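Local coordinates for protein putative sugar ABC transporter (Yersinia enterocolitica subsp. enterocolitica 8081, PDB 5ULB) that probably binds a methylthioribose-type sugar in the periplasm, here its seleno analogue, and delivers it to an ABC importer, at residues A223-N227 with G228-I232; S240-D243 with L244-R248. One frame throughout, in Å; residues are numbered along the deposited sequence.

Contacts 1 and 2 follow one another along the chain, joined by strand 233-237: contact 1 closes helix 214-226 and leads into that strand, and contact 2 is the helix 241-248 that comes after it. Their centres lie about 16 Å apart and they do not touch. Contact 1 sits far out, about 26 Å from the centre of the chain, and is partly buried: a Schellman turn, one leucine-isoleucine pair on the inside and a salt bridge beside it. Contact 2 is the more buried, with main-chain helix bonds, a serine cap and apolar side chains leaning on carbonyl oxygens. Helix 214-226 ties them together, ending in contact 1 and packing beside contact 2.

Contact 1 of 2, residues A223-N227 with G228-I232; sequences ALQEN and GRTEI
Leu224 and Arg229 meet across a Schellman motif that ends helix 214-226: Arg229 N bonds to Leu224 O at 2.9 Å, nearly straight at 166°, while Gly228 N reaches Gln225 O at 3.2 Å from above the carbonyl plane. Gly228, with phi of 66°, turns the chain out of the helix toward strand 233-237 of the periplasmic-binding-protein fold. The packed side centres on Leu224 and Ile232. Leu224 CD2 lies 3.9 Å from Ile232 CD1, the two side chains crossing at about a right angle, and Leu224 CD1 is 3.6 Å from Ile232 O; Leu198 of helix 186-200 touches both residues. Buried beside them, Arg229 folds back at chi2 and chi3, and its guanidinium presents an edge to Glu231, whose OE2 takes NE on its syn lone pair at 2.8 Å; NH1 and NH2 go to Leu198 O and Tyr201 O, so three bonds fix the group's rotation. Toward solvent the packing thins: Thr230 CG2 merely rests against Gln225 CD at 3.6 Å, and Gln225 NE2 is hydrogen-bonded to Tyr221 OH and Ala250 O. On the exposed side, Asn227 ND2 and N reach Ala223 O from opposite faces of the carbonyl plane, each at 2.9 Å.

Contact 2 of 2, residues S240-D243 with L244-R248; sequences SNQD and LQLMR
Leu244 N bonds to Ser240 O at 3.2 Å, the opening rung of helix 241-248, and the i to i+4 ladder continues through Gln245 N on Asn241 O to Leu246 N on Gln242 O at 2.9 Å and Met247 N on Asp243 O, also 2.9 Å. The side chains of the second half lean on the same carbonyls. Leu246 CG, set beside its own backbone N (chi1 -59°), presses to 3.3 Å from Gln242 O, and its CD1 meets the aliphatic part of Gln242 in the conformer given. Leu244 CG sits 3.5 Å from Ser240 O. Met247, a selenomethionine, brings CG to 3.2 Å from Asp243 O in the conformer given.

One shell out, Ser240 is the N-cap: its OG accepts a weak bond from Asp243 N at 3.4 Å. That hydroxyl is positioned in turn by Asp32 of helix 32-48, with a weaker bond to Asp214. Asp243 OD1 takes a bond from Gln218 NE2, while OD2 lies close to Asp214 OD2, a pairing of acids that might raise the proton affinity of one of them. The Asp243 side chain is about 9 Å from either anomer of the bound seleno-sugar, beyond direct contact.

The helix is the crossover of the beta-alpha-beta unit from strand 233-237 to strand 254-259. Trp254 of the latter touches Asp243, Leu246 and Met247, while helix 214-226 packs alongside, with Gln218 on Ser240 and Gln242 and Tyr221 on Leu246.

Contact 1 of 2, residues A223-N227 with G228-I232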
loop_
_atom_site.group_PDB
_atom_site.type_symbol
_atom_site.label_atom_id
_atom_site.label_comp_id
_atom_site.label_asym_id
_atom_site.label_seq_id
_atom_site.Cartn_x
_atom_site.Cartn_y
_atom_site.Cartn_z
ATOM N N ALA A 223 21.953 -2.786 -0.495
ATOM C CA ALA A 223 22.943 -3.323 -1.388
ATOM C C ALA A 223 23.796 -2.205 -1.997
ATOM O O ALA A 223 25.032 -2.370 -2.148
ATOM C CB ALA A 223 22.312 -4.118 -2.518
ATOM N N LEU A 224 23.186 -1.104 -2.376
ATOM C CA LEU A 224 24.016 -0.005 -2.971
ATOM C C LEU A 224 25.031 0.516 -1.986
ATOM O O LEU A 224 26.190 0.790 -2.305
ATOM C CB LEU A 224 23.130 1.164 -3.494
ATOM C CG LEU A 224 22.145 0.801 -4.621
ATOM C CD1 LEU A 224 21.454 2.057 -5.096
ATOM C CD2 LEU A 224 22.833 0.148 -5.778
ATOM N N GLN A 225 24.604 0.729 -0.742
ATOM C CA GLN A 225 25.542 1.234 0.276
ATOM C C GLN A 225 26.644 0.249 0.518
ATOM O O GLN A 225 27.816 0.585 0.508
ATOM C CB GLN A 225 24.796 1.549 1.539
ATOM C CG GLN A 225 24.003 2.892 1.480
ATOM C CD GLN A 225 24.812 4.213 1.431
ATOM O OE1 GLN A 225 26.024 4.193 1.377
ATOM N NE2 GLN A 225 24.114 5.355 1.569
ATOM N N GLU A 226 26.276 -1.030 0.774
ATOM C CA GLU A 226 27.275 -2.013 1.222
ATOM C C GLU A 226 28.247 -2.380 0.126
ATOM O O GLU A 226 29.364 -2.775 0.410
ATOM C CB GLU A 226 26.580 -3.243 1.792
ATOM C CG GLU A 226 25.936 -2.943 3.051
ATOM C CD GLU A 226 25.282 -4.066 3.788
ATOM O OE1 GLU A 226 25.277 -5.166 3.240
ATOM O OE2 GLU A 226 24.668 -3.819 4.921
ATOM N N ASN A 227 27.798 -2.325 -1.153
ATOM C CA ASN A 227 28.633 -2.637 -2.281
ATOM C C ASN A 227 29.349 -1.406 -2.892
ATOM O O ASN A 227 30.010 -1.516 -3.921
ATOM C CB ASN A 227 27.865 -3.358 -3.379
ATOM C CG ASN A 227 27.413 -4.774 -2.990
ATOM O OD1 ASN A 227 28.264 -5.676 -3.054
ATOM N ND2 ASN A 227 26.204 -4.942 -2.515
ATOM N N GLY A 228 29.162 -0.233 -2.303
ATOM C CA GLY A 228 29.830 0.990 -2.863
ATOM C C GLY A 228 29.334 1.373 -4.230
ATOM O O GLY A 228 30.107 1.809 -5.089
ATOM N N ARG A 229 28.032 1.243 -4.448
ATOM C CA ARG A 229 27.387 1.507 -5.741
ATOM C C ARG A 229 26.353 2.628 -5.677
ATOM O O ARG A 229 25.365 2.567 -6.417
ATOM C CB ARG A 229 26.827 0.250 -6.335
ATOM C CG ARG A 229 27.910 -0.782 -6.667
ATOM C CD ARG A 229 28.833 -0.381 -7.797
ATOM N NE ARG A 229 28.114 -0.237 -9.080
ATOM C CZ ARG A 229 27.809 -1.246 -9.894
ATOM N NH1 ARG A 229 28.087 -2.479 -9.584
ATOM N NH2 ARG A 229 27.132 -1.041 -11.040
ATOM N N THR A 230 26.596 3.616 -4.845
ATOM C CA THR A 230 25.647 4.697 -4.666
ATOM C C THR A 230 25.637 5.737 -5.811
ATOM O O THR A 230 24.828 6.660 -5.768
ATOM C CB THR A 230 25.809 5.409 -3.332
ATOM O OG1 THR A 230 27.057 6.008 -3.214
ATOM C CG2 THR A 230 25.506 4.502 -2.133
ATOM N N GLU A 231 26.427 5.511 -6.852
ATOM C CA GLU A 231 26.231 6.290 -8.074
ATOM C C GLU A 231 24.908 5.938 -8.766
ATOM O O GLU A 231 24.456 6.735 -9.573
ATOM C CB GLU A 231 27.411 6.082 -9.050
ATOM C CG GLU A 231 27.470 4.771 -9.843
ATOM C CD GLU A 231 27.816 3.470 -9.089
ATOM O OE1 GLU A 231 28.275 3.558 -7.927
ATOM O OE2 GLU A 231 27.550 2.400 -9.693
ATOM N N ILE A 232 24.369 4.757 -8.494
ATOM C CA ILE A 232 23.052 4.337 -9.032
ATOM C C ILE A 232 22.006 5.019 -8.285
ATOM O O ILE A 232 21.932 4.980 -7.078
ATOM C CB ILE A 232 22.945 2.788 -8.921
ATOM C CG1 ILE A 232 24.052 2.105 -9.687
ATOM C CG2 ILE A 232 21.564 2.351 -9.311
ATOM C CD1 ILE A 232 24.117 0.579 -9.447
#

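Contact 2 of 2, residues S240-D243 with L244-R248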
loop_
_atom_site.group_PDB
_atom_site.type_symbol
_atom_site.label_atom_id
_atom_site.label_comp_id
_atom_site.label_asym_id
_atom_site.label_seq_id
_atom_site.Cartn_x
_atom_site.Cartn_y
_atom_site.Cartn_z
ATOM N N SER A 240 7.609 5.076 4.113
ATOM C CA SER A 240 7.620 4.565 5.460
ATOM C C SER A 240 8.630 5.388 6.237
ATOM O O SER A 240 9.456 6.105 5.650
ATOM C CB SER A 240 7.953 3.035 5.479
ATOM O OG SER A 240 9.322 2.886 5.160
ATOM N N ASN A 241 8.672 5.218 7.571
ATOM C CA ASN A 241 9.627 5.953 8.370
ATOM C C ASN A 241 11.023 5.612 7.932
ATOM O O ASN A 241 11.885 6.532 7.868
ATOM C CB ASN A 241 9.452 5.650 9.848
ATOM C CG ASN A 241 8.187 6.199 10.442
ATOM O OD1 ASN A 241 7.480 7.085 9.871
ATOM N ND2 ASN A 241 7.869 5.696 11.649
ATOM N N GLN A 242 11.336 4.364 7.692
ATOM C CA GLN A 242 12.658 3.950 7.237
ATOM C C GLN A 242 13.079 4.681 5.977
ATOM O O GLN A 242 14.177 5.177 5.881
ATOM C CB GLN A 242 12.721 2.411 7.029
ATOM C CG GLN A 242 14.110 1.905 6.619
ATOM C CD GLN A 242 14.240 0.390 6.281
ATOM O OE1 GLN A 242 13.308 -0.346 6.458
ATOM N NE2 GLN A 242 15.386 -0.033 5.800
ATOM N N ASP A 243 12.175 4.749 5.019
ATOM C CA ASP A 243 12.570 5.368 3.730
ATOM C C ASP A 243 12.962 6.805 3.935
ATOM O O ASP A 243 13.883 7.301 3.280
ATOM C CB ASP A 243 11.345 5.343 2.716
ATOM C CG ASP A 243 10.776 4.058 2.463
ATOM O OD1 ASP A 243 11.326 2.991 2.759
ATOM O OD2 ASP A 243 9.611 4.054 1.894
ATOM N N LEU A 244 12.181 7.526 4.766
ATOM C CA LEU A 244 12.525 8.931 5.051
ATOM C C LEU A 244 13.911 9.044 5.651
ATOM O O LEU A 244 14.670 9.983 5.315
ATOM C CB LEU A 244 11.469 9.528 5.927
ATOM C CG LEU A 244 10.059 9.559 5.303
ATOM C CD1 LEU A 244 9.034 9.896 6.328
ATOM C CD2 LEU A 244 9.979 10.580 4.113
ATOM N N GLN A 245 14.262 8.194 6.594
ATOM C CA GLN A 245 15.649 8.173 7.129
ATOM C C GLN A 245 16.682 7.856 6.034
ATOM O O GLN A 245 17.722 8.485 5.986
ATOM C CB GLN A 245 15.750 7.164 8.289
ATOM C CG GLN A 245 14.998 7.512 9.580
ATOM C CD GLN A 245 15.622 8.705 10.337
ATOM O OE1 GLN A 245 15.427 9.887 9.956
ATOM N NE2 GLN A 245 16.481 8.419 11.350
ATOM N N LEU A 246 16.363 6.884 5.210
ATOM C CA LEU A 246 17.339 6.524 4.147
ATOM C C LEU A 246 17.534 7.679 3.157
ATOM O O LEU A 246 18.645 7.852 2.720
ATOM C CB LEU A 246 16.966 5.255 3.458
ATOM C CG LEU A 246 16.867 4.013 4.391
ATOM C CD1 LEU A 246 16.368 2.819 3.598
ATOM C CD2 LEU A 246 18.081 3.720 5.155
HETATM N N MSE A 247 16.492 8.418 2.803
HETATM C CA MSE A 247 16.674 9.571 1.912
HETATM C C MSE A 247 17.581 10.631 2.531
HETATM O O MSE A 247 18.258 11.285 1.787
HETATM C CB MSE A 247 15.238 10.048 1.450
HETATM C CG MSE A 247 14.355 9.050 0.600
HETATM SE SE MSE A 247 12.401 9.392 0.306
HETATM C CE MSE A 247 12.198 11.375 0.691
ATOM N N ARG A 248 17.684 10.671 3.869
ATOM C CA ARG A 248 18.545 11.672 4.638
ATOM C C ARG A 248 19.983 11.178 4.944
ATOM O O ARG A 248 20.757 11.997 5.378
ATOM C CB ARG A 248 17.786 12.026 5.969
ATOM C CG ARG A 248 16.649 12.952 5.724
ATOM C CD ARG A 248 15.803 13.267 6.947
ATOM N NE ARG A 248 16.651 13.730 8.057
ATOM C CZ ARG A 248 17.056 14.968 8.290
ATOM N NH1 ARG A 248 16.744 15.936 7.406
ATOM N NH2 ARG A 248 17.887 15.214 9.371
#